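Local coordinates for protein beta-N-acetylhexosaminidase (Mycobacterium smegmatis, PDB 4YYF) that probably hydrolyses terminal non-reducing N-acetyl-D-hexosamine residues from N-acetyl-beta-D-hexosaminides, as a glycosyl hydrolase of family 3, at residues C34-A38 against G360-C364; K44-L48 against V348-L352; V68-I73 against P98-D104; L309-Q313 against G341-Q345; G315-A319 against S351-N355. The protein carries 1 engineered substitution. All blocks are in the same frame, centred on the assembly; numbering follows the deposited sequence.

Contact 1 of 5, residues C34-A38 against G360-C364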
loop_
_atom_site.group_PDB
_atom_site.type_symbol
_atom_site.label_atom_id
_atom_site.label_comp_id
_atom_site.label_asym_id
_atom_site.label_seq_id
_atom_site.Cartn_x
_atom_site.Cartn_y
_atom_site.Cartn_z
ATOM N N CYS A 34 -2.062 27.882 -7.958
ATOM C CA CYS A 34 -1.504 26.899 -8.885
ATOM C C CYS A 34 -2.447 25.724 -9.157
ATOM O O CYS A 34 -3.538 25.622 -8.586
ATOM C CB CYS A 34 -0.144 26.391 -8.402
ATOM S SG CYS A 34 -0.165 25.631 -6.760
ATOM N N ASP A 35 -1.994 24.831 -10.028
ATOM C CA ASP A 35 -2.857 23.862 -10.679
ATOM C C ASP A 35 -2.132 22.524 -10.808
ATOM O O ASP A 35 -1.011 22.459 -11.321
ATOM C CB ASP A 35 -3.249 24.414 -12.051
ATOM C CG ASP A 35 -3.959 23.404 -12.921
ATOM O OD1 ASP A 35 -4.578 22.454 -12.388
ATOM O OD2 ASP A 35 -3.910 23.574 -14.156
ATOM N N LEU A 36 -2.776 21.464 -10.325
ATOM C CA LEU A 36 -2.204 20.121 -10.329
ATOM C C LEU A 36 -1.715 19.701 -11.716
ATOM O O LEU A 36 -0.637 19.135 -11.862
ATOM C CB LEU A 36 -3.256 19.131 -9.830
ATOM C CG LEU A 36 -2.796 17.766 -9.350
ATOM C CD1 LEU A 36 -1.905 17.912 -8.129
ATOM C CD2 LEU A 36 -4.012 16.893 -9.045
ATOM N N ALA A 37 -2.511 19.993 -12.737
ATOM C CA ALA A 37 -2.190 19.568 -14.099
ATOM C C ALA A 37 -0.998 20.324 -14.687
ATOM O O ALA A 37 -0.431 19.908 -15.699
ATOM C CB ALA A 37 -3.411 19.716 -14.999
ATOM N N ALA A 38 -0.615 21.426 -14.046
ATOM C CA ALA A 38 0.437 22.290 -14.576
ATOM C C ALA A 38 1.809 22.051 -13.958
ATOM O O ALA A 38 2.739 22.811 -14.217
ATOM C CB ALA A 38 0.045 23.749 -14.423
ATOM N N GLY A 360 -3.835 16.918 1.831
ATOM C CA GLY A 360 -4.205 18.321 1.968
ATOM C C GLY A 360 -3.914 19.124 0.709
ATOM O O GLY A 360 -3.461 18.570 -0.291
ATOM N N PRO A 361 -4.156 20.446 0.757
ATOM C CA PRO A 361 -4.124 21.335 -0.417
ATOM C C PRO A 361 -2.744 21.474 -1.058
ATOM O O PRO A 361 -1.720 21.248 -0.398
ATOM C CB PRO A 361 -4.546 22.695 0.162
ATOM C CG PRO A 361 -5.169 22.396 1.500
ATOM C CD PRO A 361 -4.465 21.174 2.000
ATOM N N LEU A 362 -2.721 21.851 -2.336
ATOM C CA LEU A 362 -1.475 22.182 -3.024
ATOM C C LEU A 362 -0.765 23.313 -2.304
ATOM O O LEU A 362 -1.407 24.207 -1.750
ATOM C CB LEU A 362 -1.744 22.611 -4.469
ATOM C CG LEU A 362 -1.836 21.542 -5.551
ATOM C CD1 LEU A 362 -2.330 22.146 -6.861
ATOM C CD2 LEU A 362 -0.479 20.891 -5.764
ATOM N N ARG A 363 0.563 23.269 -2.307
ATOM C CA ARG A 363 1.355 24.347 -1.734
ATOM C C ARG A 363 1.992 25.165 -2.853
ATOM O O ARG A 363 2.995 24.761 -3.442
ATOM C CB ARG A 363 2.403 23.780 -0.774
ATOM C CG ARG A 363 1.777 23.157 0.469
ATOM C CD ARG A 363 2.448 21.851 0.886
ATOM N NE ARG A 363 1.899 21.354 2.145
ATOM C CZ ARG A 363 2.621 20.827 3.129
ATOM N NH1 ARG A 363 3.941 20.702 3.005
ATOM N NH2 ARG A 363 2.020 20.416 4.237
ATOM N N CYS A 364 1.379 26.310 -3.146
ATOM C CA CYS A 364 1.803 27.166 -4.250
ATOM C C CYS A 364 2.863 28.162 -3.798
ATOM O O CYS A 364 3.931 28.254 -4.397
ATOM C CB CYS A 364 0.598 27.914 -4.829
ATOM S SG CYS A 364 -0.802 26.851 -5.261
#
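Arg363 NH1 is gripped by two backbone carbonyls, Ala91 O and Ala94 O, while Arg363 C comes only to 4.5 Å from Cys34 SG. The next residue, Cys364, makes the covalent link. Cys34 SG and Cys364 SG form a disulfide at 2.0 Å, with a torsion of -79° about the S-S bond. Cys34 turns its sulfur between its own N and carbonyl carbon (chi1 58°), and Cys364 turns its sulfur beside its N. Cys34 CA and Cys364 CA are 5.7 Å apart. These are the first and last ordered residues of the chain, so the bridge ties its two ends together.

Apolar packing adjoins the bridge. Leu362 extends toward residues 34-36. Its CD1 meets the peptide group between Asp35 and Leu36, 3.6 Å from Leu36 N. The same methyl is 4.1 Å from Cys34 SG. The other branch, CD2, touches Leu36 CD1 at 4.1 Å, and the two leucine side chains cross at about a right angle. Leu36 begins a short 3-10 turn, in which Ala38 N donates to Asp35 O.

The contact is on the surface. Leu36 also packs on Leu352, Gln353 and Ala356 of helix 345-357. Leu97 of the loop before strand 100-107 touches both Leu36 and Leu362.

Contact 2 of 5, residues K44-L48 against V348-L352. With NA (sodium ion), chain F.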
loop_
_atom_site.group_PDB
_atom_site.type_symbol
_atom_site.label_atom_id
_atom_site.label_comp_id
_atom_site.label_asym_id
_atom_site.label_seq_id
_atom_site.Cartn_x
_atom_site.Cartn_y
_atom_site.Cartn_z
ATOM N N LYS A 44 5.130 15.359 -11.398
ATOM C CA LYS A 44 3.914 14.556 -11.471
ATOM C C LYS A 44 4.269 13.098 -11.295
ATOM O O LYS A 44 3.585 12.380 -10.581
ATOM C CB LYS A 44 3.216 14.715 -12.815
ATOM C CG LYS A 44 2.634 16.079 -13.080
ATOM C CD LYS A 44 1.907 16.056 -14.410
ATOM C CE LYS A 44 1.074 17.304 -14.617
ATOM N NZ LYS A 44 0.220 17.171 -15.840
ATOM N N LEU A 45 5.332 12.657 -11.968
ATOM C CA LEU A 45 5.781 11.260 -11.858
ATOM C C LEU A 45 6.266 10.917 -10.454
ATOM O O LEU A 45 5.960 9.831 -9.922
ATOM C CB LEU A 45 6.872 10.941 -12.896
ATOM C CG LEU A 45 6.391 10.992 -14.355
ATOM C CD1 LEU A 45 7.553 10.954 -15.344
ATOM C CD2 LEU A 45 5.435 9.836 -14.607
ATOM N N ALA A 46 7.000 11.838 -9.830
ATOM C CA ALA A 46 7.513 11.569 -8.485
ATOM C C ALA A 46 6.377 11.436 -7.473
ATOM O O ALA A 46 6.509 10.755 -6.454
ATOM C CB ALA A 46 8.516 12.657 -8.048
ATOM N N GLN A 47 5.245 12.074 -7.758
ATOM C CA GLN A 47 4.109 11.990 -6.851
ATOM C C GLN A 47 3.500 10.579 -6.814
ATOM O O GLN A 47 2.751 10.237 -5.896
ATOM C CB GLN A 47 3.067 13.044 -7.249
ATOM C CG GLN A 47 1.872 13.114 -6.335
ATOM C CD GLN A 47 2.232 13.464 -4.904
ATOM O OE1 GLN A 47 1.620 12.934 -3.957
ATOM N NE2 GLN A 47 3.215 14.373 -4.732
ATOM N N LEU A 48 3.841 9.756 -7.802
ATOM C CA LEU A 48 3.298 8.402 -7.906
ATOM C C LEU A 48 4.180 7.356 -7.214
ATOM O O LEU A 48 3.920 6.152 -7.329
ATOM C CB LEU A 48 3.138 8.010 -9.382
ATOM C CG LEU A 48 2.390 9.022 -10.246
ATOM C CD1 LEU A 48 2.207 8.518 -11.678
ATOM C CD2 LEU A 48 1.043 9.391 -9.615
ATOM N N VAL A 348 -0.937 8.760 -15.919
ATOM C CA VAL A 348 -0.205 9.569 -14.959
ATOM C C VAL A 348 -1.130 10.601 -14.314
ATOM O O VAL A 348 -1.137 10.750 -13.089
ATOM C CB VAL A 348 0.995 10.263 -15.628
ATOM C CG1 VAL A 348 1.630 11.284 -14.683
ATOM C CG2 VAL A 348 2.014 9.235 -16.037
ATOM N N ASP A 349 -1.919 11.287 -15.136
ATOM C CA ASP A 349 -2.822 12.312 -14.626
ATOM C C ASP A 349 -3.893 11.742 -13.689
ATOM O O ASP A 349 -4.161 12.313 -12.634
ATOM C CB ASP A 349 -3.476 13.088 -15.773
ATOM C CG ASP A 349 -2.502 14.023 -16.488
ATOM O OD1 ASP A 349 -1.370 14.224 -15.999
ATOM O OD2 ASP A 349 -2.880 14.566 -17.543
ATOM N N ALA A 350 -4.505 10.623 -14.069
ATOM C CA ALA A 350 -5.544 10.023 -13.221
ATOM C C ALA A 350 -4.977 9.644 -11.860
ATOM O O ALA A 350 -5.615 9.856 -10.824
ATOM C CB ALA A 350 -6.169 8.809 -13.898
ATOM N N SER A 351 -3.779 9.073 -11.865
ATOM C CA SER A 351 -3.145 8.604 -10.637
ATOM C C SER A 351 -2.642 9.766 -9.795
ATOM O O SER A 351 -2.648 9.703 -8.564
ATOM C CB SER A 351 -1.992 7.647 -10.960
ATOM O OG SER A 351 -2.503 6.413 -11.438
ATOM N N LEU A 352 -2.184 10.816 -10.461
ATOM C CA LEU A 352 -1.785 12.031 -9.766
ATOM C C LEU A 352 -2.978 12.611 -8.992
ATOM O O LEU A 352 -2.857 12.944 -7.816
ATOM C CB LEU A 352 -1.228 13.048 -10.768
ATOM C CG LEU A 352 -0.926 14.448 -10.239
ATOM C CD1 LEU A 352 0.112 14.383 -9.118
ATOM C CD2 LEU A 352 -0.447 15.355 -11.373
HETATM NA NA NA F . -2.900 5.658 -13.517
HETATM O O HOH W 1 -4.064 4.097 -12.307
HETATM O O HOH W 2 -1.169 4.167 -13.489
#
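In the TIM-barrel domain, helix 41-46 and the residues that follow it meet the last helix, 345-357, with Lys44, Leu45, Gln47 and Leu48 against Val348, Asp349, Ser351 and Leu352. Leu352 carries much of the packing. With CG anti to the backbone N (chi1 172°), it splits its methyls between two partners. CD1 reaches Gln47 CG at 3.5 Å, and CD2 lies 3.6 Å from Lys44 CG, against the extended aliphatic chain of the lysine.

That chain ends in a weak salt bridge, Lys44 NZ to Asp349 OD1 at 3.4 Å. Each end has another partner: Ala37 O for the lysine, Gln345 NE2 for the aspartate. Val348 sits between Leu45 and Leu48. Its CG2 is 3.8 Å from Leu45 CD2, and its CG1 is 4.1 Å from Leu48 CD1. The other methyl, Leu48 CD2, lies 3.7 Å from Ser351 CB. Ser351 OG hydrogen-bonds Asp317 OD1. With Ala347 O and two waters, Ser351 OG also binds a sodium ion, at 2.2 Å.

Contact 3 of 5, residues V68-I73 against P98-D104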
loop_
_atom_site.group_PDB
_atom_site.type_symbol
_atom_site.label_atom_id
_atom_site.label_comp_id
_atom_site.label_asym_id
_atom_site.label_seq_id
_atom_site.Cartn_x
_atom_site.Cartn_y
_atom_site.Cartn_z
ATOM N N VAL A 68 9.383 13.193 -4.151
ATOM C CA VAL A 68 8.603 11.954 -4.068
ATOM C C VAL A 68 7.360 12.179 -3.210
ATOM O O VAL A 68 7.392 12.922 -2.206
ATOM C CB VAL A 68 9.424 10.751 -3.536
ATOM C CG1 VAL A 68 10.520 10.357 -4.521
ATOM C CG2 VAL A 68 10.011 11.041 -2.144
ATOM N N GLY A 69 6.251 11.567 -3.614
ATOM C CA GLY A 69 4.983 11.812 -2.946
ATOM C C GLY A 69 4.921 11.179 -1.571
ATOM O O GLY A 69 4.215 11.660 -0.680
ATOM N N GLY A 70 5.658 10.091 -1.384
ATOM C CA GLY A 70 5.569 9.390 -0.116
ATOM C C GLY A 70 6.880 8.790 0.320
ATOM O O GLY A 70 7.722 8.432 -0.505
ATOM N N ILE A 71 7.063 8.694 1.635
ATOM C CA ILE A 71 8.174 7.946 2.201
ATOM C C ILE A 71 7.613 6.860 3.107
ATOM O O ILE A 71 6.544 7.032 3.695
ATOM C CB ILE A 71 9.147 8.848 2.991
ATOM C CG1 ILE A 71 8.402 9.620 4.078
ATOM C CG2 ILE A 71 9.893 9.794 2.024
ATOM C CD1 ILE A 71 9.333 10.377 5.048
HETATM N N MSE A 72 8.319 5.738 3.208
HETATM C CA MSE A 72 7.847 4.651 4.046
HETATM C C MSE A 72 8.811 4.396 5.203
HETATM O O MSE A 72 10.031 4.397 5.030
HETATM C CB MSE A 72 7.666 3.359 3.251
HETATM C CG MSE A 72 7.051 2.260 4.106
HETATM SE SE MSE A 72 6.920 0.573 3.177
HETATM C CE MSE A 72 5.957 -0.453 4.529
ATOM N N ILE A 73 8.238 4.176 6.379
ATOM C CA ILE A 73 8.988 3.821 7.567
ATOM C C ILE A 73 8.959 2.298 7.665
ATOM O O ILE A 73 7.890 1.693 7.617
ATOM C CB ILE A 73 8.306 4.388 8.823
ATOM C CG1 ILE A 73 8.107 5.908 8.705
ATOM C CG2 ILE A 73 9.083 4.036 10.075
ATOM C CD1 ILE A 73 9.384 6.701 8.509
ATOM N N PRO A 98 1.431 17.799 -0.094
ATOM C CA PRO A 98 1.879 17.324 1.219
ATOM C C PRO A 98 2.533 15.940 1.112
ATOM O O PRO A 98 2.243 15.185 0.181
ATOM C CB PRO A 98 0.575 17.224 2.020
ATOM C CG PRO A 98 -0.341 18.223 1.398
ATOM C CD PRO A 98 0.007 18.204 -0.091
ATOM N N LEU A 99 3.403 15.617 2.058
ATOM C CA LEU A 99 4.114 14.343 2.055
ATOM C C LEU A 99 3.269 13.263 2.717
ATOM O O LEU A 99 2.677 13.494 3.778
ATOM C CB LEU A 99 5.436 14.484 2.821
ATOM C CG LEU A 99 6.369 13.277 2.908
ATOM C CD1 LEU A 99 6.860 12.906 1.513
ATOM C CD2 LEU A 99 7.564 13.586 3.847
ATOM N N ALA A 100 3.195 12.093 2.088
ATOM C CA ALA A 100 2.541 10.948 2.724
ATOM C C ALA A 100 3.593 10.135 3.454
ATOM O O ALA A 100 4.678 9.894 2.931
ATOM C CB ALA A 100 1.816 10.075 1.693
ATOM N N VAL A 101 3.278 9.715 4.672
ATOM C CA VAL A 101 4.228 8.975 5.487
ATOM C C VAL A 101 3.573 7.658 5.863
ATOM O O VAL A 101 2.584 7.655 6.579
ATOM C CB VAL A 101 4.577 9.764 6.761
ATOM C CG1 VAL A 101 5.545 8.952 7.654
ATOM C CG2 VAL A 101 5.197 11.120 6.366
ATOM N N SER A 102 4.120 6.549 5.370
ATOM C CA SER A 102 3.454 5.257 5.499
ATOM C C SER A 102 4.280 4.284 6.322
ATOM O O SER A 102 5.480 4.489 6.520
ATOM C CB SER A 102 3.161 4.673 4.116
ATOM O OG SER A 102 4.359 4.533 3.364
ATOM N N VAL A 103 3.629 3.213 6.787
ATOM C CA VAL A 103 4.258 2.226 7.652
ATOM C C VAL A 103 3.437 0.931 7.618
ATOM O O VAL A 103 2.230 0.965 7.351
ATOM C CB VAL A 103 4.349 2.763 9.116
ATOM C CG1 VAL A 103 2.940 2.935 9.723
ATOM C CG2 VAL A 103 5.207 1.836 9.992
ATOM N N ASP A 104 4.093 -0.202 7.857
ATOM C CA ASP A 104 3.400 -1.460 8.143
ATOM C C ASP A 104 3.110 -1.564 9.644
ATOM O O ASP A 104 3.950 -2.026 10.408
ATOM C CB ASP A 104 4.262 -2.665 7.761
ATOM C CG ASP A 104 4.159 -3.040 6.292
ATOM O OD1 ASP A 104 3.250 -2.540 5.591
ATOM O OD2 ASP A 104 4.992 -3.860 5.835
HETATM O O HOH W 3 3.813 7.089 2.069
HETATM O O HOH W 4 6.816 -0.630 7.691
#
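Met72, a selenomethionine, runs past Ser102 toward Asp104. Met72 CB lies 3.5 Å from Ser102 OG. Met72 CG is 3.6 Å from Ser102 O. The chain then stays extended, with chi1 at -175° and the later torsions also near 180°. This carries Met72 CE to the carboxylate of Asp104, 3.6 Å from Asp104 OD1. Phe155 packs on Met72, Ser102 and Asp104, and a formic acid molecule, probably from the crystallisation liquor, lies close to Asp104.

The two strands pair in parallel. Ala100 N donates to Gly69 O, Ile71 N to Ala100 O, and Ser102 N to Ile71 O. The straightest bond is Ile73 N to Ser102 O, 2.8 Å with an angle of 177° at the hydrogen. A water joins Ile73 O to Asp104 N where the strands spread.

Ile71, Val101 and Ile73 point to the other face. Ile71 CD1 meets Leu99 CD2 at 3.9 Å, and Ile73 CG1 meets Val101 CG1 at 4.1 Å. Helix 56-66 touches Ile71 and Leu99, and Leu87 of helix 86-93 covers Ile71 and Val101. Strand 70-73, helix 86-93 and strand 100-107 form a beta-alpha-beta crossover, the repeating unit of a TIM barrel.

Contact 4 of 5, residues L309-Q313 against G341-Q345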
loop_
_atom_site.group_PDB
_atom_site.type_symbol
_atom_site.label_atom_id
_atom_site.label_comp_id
_atom_site.label_asym_id
_atom_site.label_seq_id
_atom_site.Cartn_x
_atom_site.Cartn_y
_atom_site.Cartn_z
ATOM N N LEU A 309 7.584 0.972 -13.898
ATOM C CA LEU A 309 6.941 1.228 -15.186
ATOM C C LEU A 309 5.790 0.250 -15.459
ATOM O O LEU A 309 4.682 0.663 -15.817
ATOM C CB LEU A 309 7.971 1.151 -16.318
ATOM C CG LEU A 309 7.389 1.308 -17.727
ATOM C CD1 LEU A 309 6.495 2.538 -17.796
ATOM C CD2 LEU A 309 8.479 1.380 -18.806
ATOM N N ARG A 310 6.053 -1.043 -15.305
ATOM C CA ARG A 310 5.023 -2.050 -15.530
ATOM C C ARG A 310 3.819 -1.871 -14.604
ATOM O O ARG A 310 2.674 -2.043 -15.026
ATOM C CB ARG A 310 5.611 -3.458 -15.391
ATOM C CG ARG A 310 6.442 -3.889 -16.598
ATOM C CD ARG A 310 7.334 -5.068 -16.276
ATOM N NE ARG A 310 8.086 -5.494 -17.460
ATOM C CZ ARG A 310 7.597 -6.296 -18.403
ATOM N NH1 ARG A 310 6.364 -6.771 -18.290
ATOM N NH2 ARG A 310 8.339 -6.625 -19.456
ATOM N N ALA A 311 4.073 -1.517 -13.347
ATOM C CA ALA A 311 2.982 -1.304 -12.402
ATOM C C ALA A 311 2.096 -0.137 -12.831
ATOM O O ALA A 311 0.877 -0.266 -12.864
ATOM C CB ALA A 311 3.510 -1.087 -10.982
ATOM N N LEU A 312 2.706 0.997 -13.160
ATOM C CA LEU A 312 1.948 2.182 -13.561
ATOM C C LEU A 312 1.250 1.965 -14.893
ATOM O O LEU A 312 0.158 2.508 -15.113
ATOM C CB LEU A 312 2.849 3.429 -13.621
ATOM C CG LEU A 312 3.546 3.764 -12.306
ATOM C CD1 LEU A 312 4.462 4.994 -12.468
ATOM C CD2 LEU A 312 2.522 3.970 -11.182
ATOM N N GLN A 313 1.866 1.178 -15.779
ATOM C CA GLN A 313 1.215 0.794 -17.039
ATOM C C GLN A 313 -0.012 -0.060 -16.760
ATOM O O GLN A 313 -1.043 0.074 -17.425
ATOM C CB GLN A 313 2.147 -0.045 -17.924
ATOM C CG GLN A 313 3.242 0.692 -18.649
ATOM C CD GLN A 313 4.151 -0.272 -19.402
ATOM O OE1 GLN A 313 4.456 -1.365 -18.913
ATOM N NE2 GLN A 313 4.568 0.118 -20.601
ATOM N N GLY A 341 5.475 6.380 -25.339
ATOM C CA GLY A 341 4.084 5.961 -25.290
ATOM C C GLY A 341 3.889 4.628 -24.603
ATOM O O GLY A 341 2.820 4.012 -24.699
ATOM N N GLU A 342 4.928 4.175 -23.910
ATOM C CA GLU A 342 4.815 2.982 -23.091
ATOM C C GLU A 342 3.913 3.305 -21.923
ATOM O O GLU A 342 3.269 2.421 -21.353
ATOM C CB GLU A 342 6.182 2.578 -22.555
ATOM C CG GLU A 342 7.090 1.937 -23.567
ATOM C CD GLU A 342 8.481 1.774 -23.003
ATOM O OE1 GLU A 342 9.230 2.775 -22.975
ATOM O OE2 GLU A 342 8.802 0.653 -22.556
ATOM N N LEU A 343 3.909 4.579 -21.546
ATOM C CA LEU A 343 3.110 5.047 -20.420
ATOM C C LEU A 343 2.259 6.207 -20.910
ATOM O O LEU A 343 2.787 7.194 -21.404
ATOM C CB LEU A 343 4.017 5.510 -19.276
ATOM C CG LEU A 343 3.305 6.040 -18.024
ATOM C CD1 LEU A 343 2.391 4.967 -17.470
ATOM C CD2 LEU A 343 4.303 6.485 -16.963
ATOM N N ASN A 344 0.943 6.084 -20.796
ATOM C CA ASN A 344 0.061 7.116 -21.316
ATOM C C ASN A 344 -0.032 8.300 -20.358
ATOM O O ASN A 344 -0.079 8.110 -19.144
ATOM C CB ASN A 344 -1.333 6.541 -21.552
ATOM C CG ASN A 344 -2.230 7.489 -22.318
ATOM O OD1 ASN A 344 -2.925 8.321 -21.726
ATOM N ND2 ASN A 344 -2.222 7.371 -23.647
ATOM N N GLN A 345 -0.092 9.516 -20.899
ATOM C CA GLN A 345 -0.251 10.710 -20.061
ATOM C C GLN A 345 -1.491 10.620 -19.159
ATOM O O GLN A 345 -1.485 11.093 -18.022
ATOM C CB GLN A 345 -0.313 11.968 -20.936
ATOM C CG GLN A 345 -0.289 13.277 -20.143
ATOM C CD GLN A 345 0.923 13.395 -19.224
ATOM O OE1 GLN A 345 2.061 13.165 -19.642
ATOM N NE2 GLN A 345 0.680 13.746 -17.959
#
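Gln313 and Leu343 bring the two backbones to 5.8 Å between their CA atoms. Residues 309-313 are helical. Residues 341-344 form the turn after helix 327-340, and Gln345 starts helix 345-357. Gly341 leaves the first of these helices with a positive phi of 83°. Asn344 is the N-cap of the second, with OD1 on Gly346 N.

One polar bond crosses. Gln313 NE2 donates to Glu342 O at 2.7 Å. The oxygen lies in the plane of the Gln313 amide, but the nitrogen stands above the carbonyl plane of Glu342, 41° out of it. Gln313 is extended beyond CG, which lets its amide reach the turn.

The turn belongs to the outer helical layer of the TIM barrel, where helix 304-314 lies beside helix 327-340. Leu343 packs the turn against the helix. Its CD1 is 4.2 Å from Leu312 CB and close to the carbonyl group of that residue. Its CB is 4.1 Å from Leu309 CD1, and the two leucines slide past each other in opposite directions. The other methyl, Leu309 CD2, lies 3.8 Å from Glu342 OE2. That carboxylate is held on both oxygens, OE1 by Ser340 OG and OE2 in a salt bridge with Arg333.

Contact 5 of 5, residues G315-A319 against S351-N355. With NA (sodium ion), chain F.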
loop_
_atom_site.group_PDB
_atom_site.type_symbol
_atom_site.label_atom_id
_atom_site.label_comp_id
_atom_site.label_asym_id
_atom_site.label_seq_id
_atom_site.Cartn_x
_atom_site.Cartn_y
_atom_site.Cartn_z
ATOM N N GLY A 315 -1.883 -0.209 -14.049
ATOM C CA GLY A 315 -2.979 0.531 -13.453
ATOM C C GLY A 315 -2.810 0.930 -12.006
ATOM O O GLY A 315 -3.732 1.501 -11.419
ATOM N N ALA A 316 -1.642 0.660 -11.421
ATOM C CA ALA A 316 -1.389 1.132 -10.065
ATOM C C ALA A 316 -1.326 2.659 -10.045
ATOM O O ALA A 316 -0.879 3.278 -11.011
ATOM C CB ALA A 316 -0.098 0.534 -9.511
ATOM N N ASP A 317 -1.777 3.263 -8.948
ATOM C CA ASP A 317 -1.649 4.713 -8.777
ATOM C C ASP A 317 -0.380 5.048 -8.028
ATOM O O ASP A 317 0.079 6.192 -8.037
ATOM C CB ASP A 317 -2.784 5.266 -7.931
ATOM C CG ASP A 317 -4.130 5.008 -8.526
ATOM O OD1 ASP A 317 -4.349 5.414 -9.685
ATOM O OD2 ASP A 317 -4.964 4.395 -7.827
ATOM N N ASN A 318 0.164 4.066 -7.327
ATOM C CA ASN A 318 1.304 4.344 -6.469
ATOM C C ASN A 318 2.264 3.167 -6.407
ATOM O O ASN A 318 1.911 2.084 -5.946
ATOM C CB ASN A 318 0.830 4.720 -5.063
ATOM C CG ASN A 318 1.882 5.487 -4.285
ATOM O OD1 ASN A 318 2.927 4.944 -3.924
ATOM N ND2 ASN A 318 1.610 6.759 -4.027
ATOM N N ALA A 319 3.480 3.392 -6.883
ATOM C CA ALA A 319 4.501 2.348 -6.935
ATOM C C ALA A 319 5.388 2.474 -5.718
ATOM O O ALA A 319 6.014 3.522 -5.494
ATOM C CB ALA A 319 5.329 2.482 -8.206
ATOM N N SER A 351 -3.779 9.073 -11.865
ATOM C CA SER A 351 -3.145 8.604 -10.637
ATOM C C SER A 351 -2.642 9.766 -9.795
ATOM O O SER A 351 -2.648 9.703 -8.564
ATOM C CB SER A 351 -1.992 7.647 -10.960
ATOM O OG SER A 351 -2.503 6.413 -11.438
ATOM N N LEU A 352 -2.184 10.816 -10.461
ATOM C CA LEU A 352 -1.785 12.031 -9.766
ATOM C C LEU A 352 -2.978 12.611 -8.992
ATOM O O LEU A 352 -2.857 12.944 -7.816
ATOM C CB LEU A 352 -1.228 13.048 -10.768
ATOM C CG LEU A 352 -0.926 14.448 -10.239
ATOM C CD1 LEU A 352 0.112 14.383 -9.118
ATOM C CD2 LEU A 352 -0.447 15.355 -11.373
ATOM N N GLN A 353 -4.132 12.708 -9.650
ATOM C CA GLN A 353 -5.356 13.150 -8.984
ATOM C C GLN A 353 -5.743 12.277 -7.788
ATOM O O GLN A 353 -6.140 12.797 -6.746
ATOM C CB GLN A 353 -6.528 13.215 -9.974
ATOM C CG GLN A 353 -6.321 14.185 -11.144
ATOM C CD GLN A 353 -7.327 13.962 -12.256
ATOM O OE1 GLN A 353 -8.478 13.597 -11.998
ATOM N NE2 GLN A 353 -6.902 14.182 -13.507
ATOM N N ARG A 354 -5.660 10.959 -7.940
ATOM C CA ARG A 354 -6.016 10.066 -6.834
ATOM C C ARG A 354 -5.085 10.221 -5.653
ATOM O O ARG A 354 -5.518 10.126 -4.510
ATOM C CB ARG A 354 -6.031 8.601 -7.286
ATOM C CG ARG A 354 -7.152 8.309 -8.267
ATOM C CD ARG A 354 -7.243 6.841 -8.553
ATOM N NE ARG A 354 -8.328 6.528 -9.480
ATOM C CZ ARG A 354 -8.141 6.046 -10.704
ATOM N NH1 ARG A 354 -6.906 5.820 -11.131
ATOM N NH2 ARG A 354 -9.188 5.784 -11.487
ATOM N N ASN A 355 -3.801 10.420 -5.927
ATOM C CA ASN A 355 -2.826 10.648 -4.862
ATOM C C ASN A 355 -3.079 11.967 -4.168
ATOM O O ASN A 355 -2.922 12.064 -2.952
ATOM C CB ASN A 355 -1.391 10.637 -5.399
ATOM C CG ASN A 355 -0.823 9.248 -5.494
ATOM O OD1 ASN A 355 -0.468 8.650 -4.476
ATOM N ND2 ASN A 355 -0.711 8.722 -6.721
HETATM NA NA NA F . -2.900 5.658 -13.517
HETATM O O HOH W 1 -4.064 4.097 -12.307
HETATM O O HOH W 2 -1.169 4.167 -13.489
#
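Ser351 OG gives its proton to Asp317 OD1 at 2.7 Å, on the anti lone pair of that oxygen. Ser351 OG also binds the sodium ion, so the aspartate sits in the second shell of the metal. Both metal-bound waters reach residues 315-317. One donates to Gly315 O and, at 2.9 Å, to Asp317 OD1. The other donates to Ala316 O at 2.6 Å.

Arg354, one turn on, is extended from CG to NE (chi3 179°), which carries its NH1 to Asp317 OD1 in a salt bridge at 3.0 Å, on the syn lone pair and at the edge of the guanidinium. Arg354 CD comes obliquely to the oxygen end of the carboxylate, 3.4 Å from both Asp317 OD1 and OD2. The carboxylate and guanidinium planes are 49° apart. OD1 thus takes three donors, and OD2 is held by Arg274 and Val287 N. This cluster would probably keep the aspartate charged.

Asn355, last in the segment, uses both groups of its amide. Its ND2 donates to Asp317 O at 3.0 Å and back to Ser351 O at 2.8 Å, which fixes the amide's rotation. Its OD1 accepts from Asn318 ND2 at 2.8 Å, with the two amide planes 55° apart. Thr50 OG1 holds Asn318 OD1.

A largely buried polar network beside a sodium site joins the loop leading into strand 319-321 to the last helix of the TIM barrel.

In the fold
Contact 1 is the surface contact of the set, and the other four are buried. Contacts 2 and 5 share Ser351 and Leu352 on helix 345-357 and meet at the sodium ion. Contact 2 is mostly apolar with one weak salt bridge, whereas contact 5 is a dense network of polar bonds. Contact 3 differs again, being parallel strand pairing in the sheet. Contact 4 packs a helix against a turn of the outer layer, with leucines and one hydrogen bond from a side-chain amide. It touches contact 2 through Leu343 and Val348. Contact 1 closes the chain covalently and meets contact 2 through Ala37 O and Lys44 NZ. Ala46 O and Gly69 N link contacts 2 and 3.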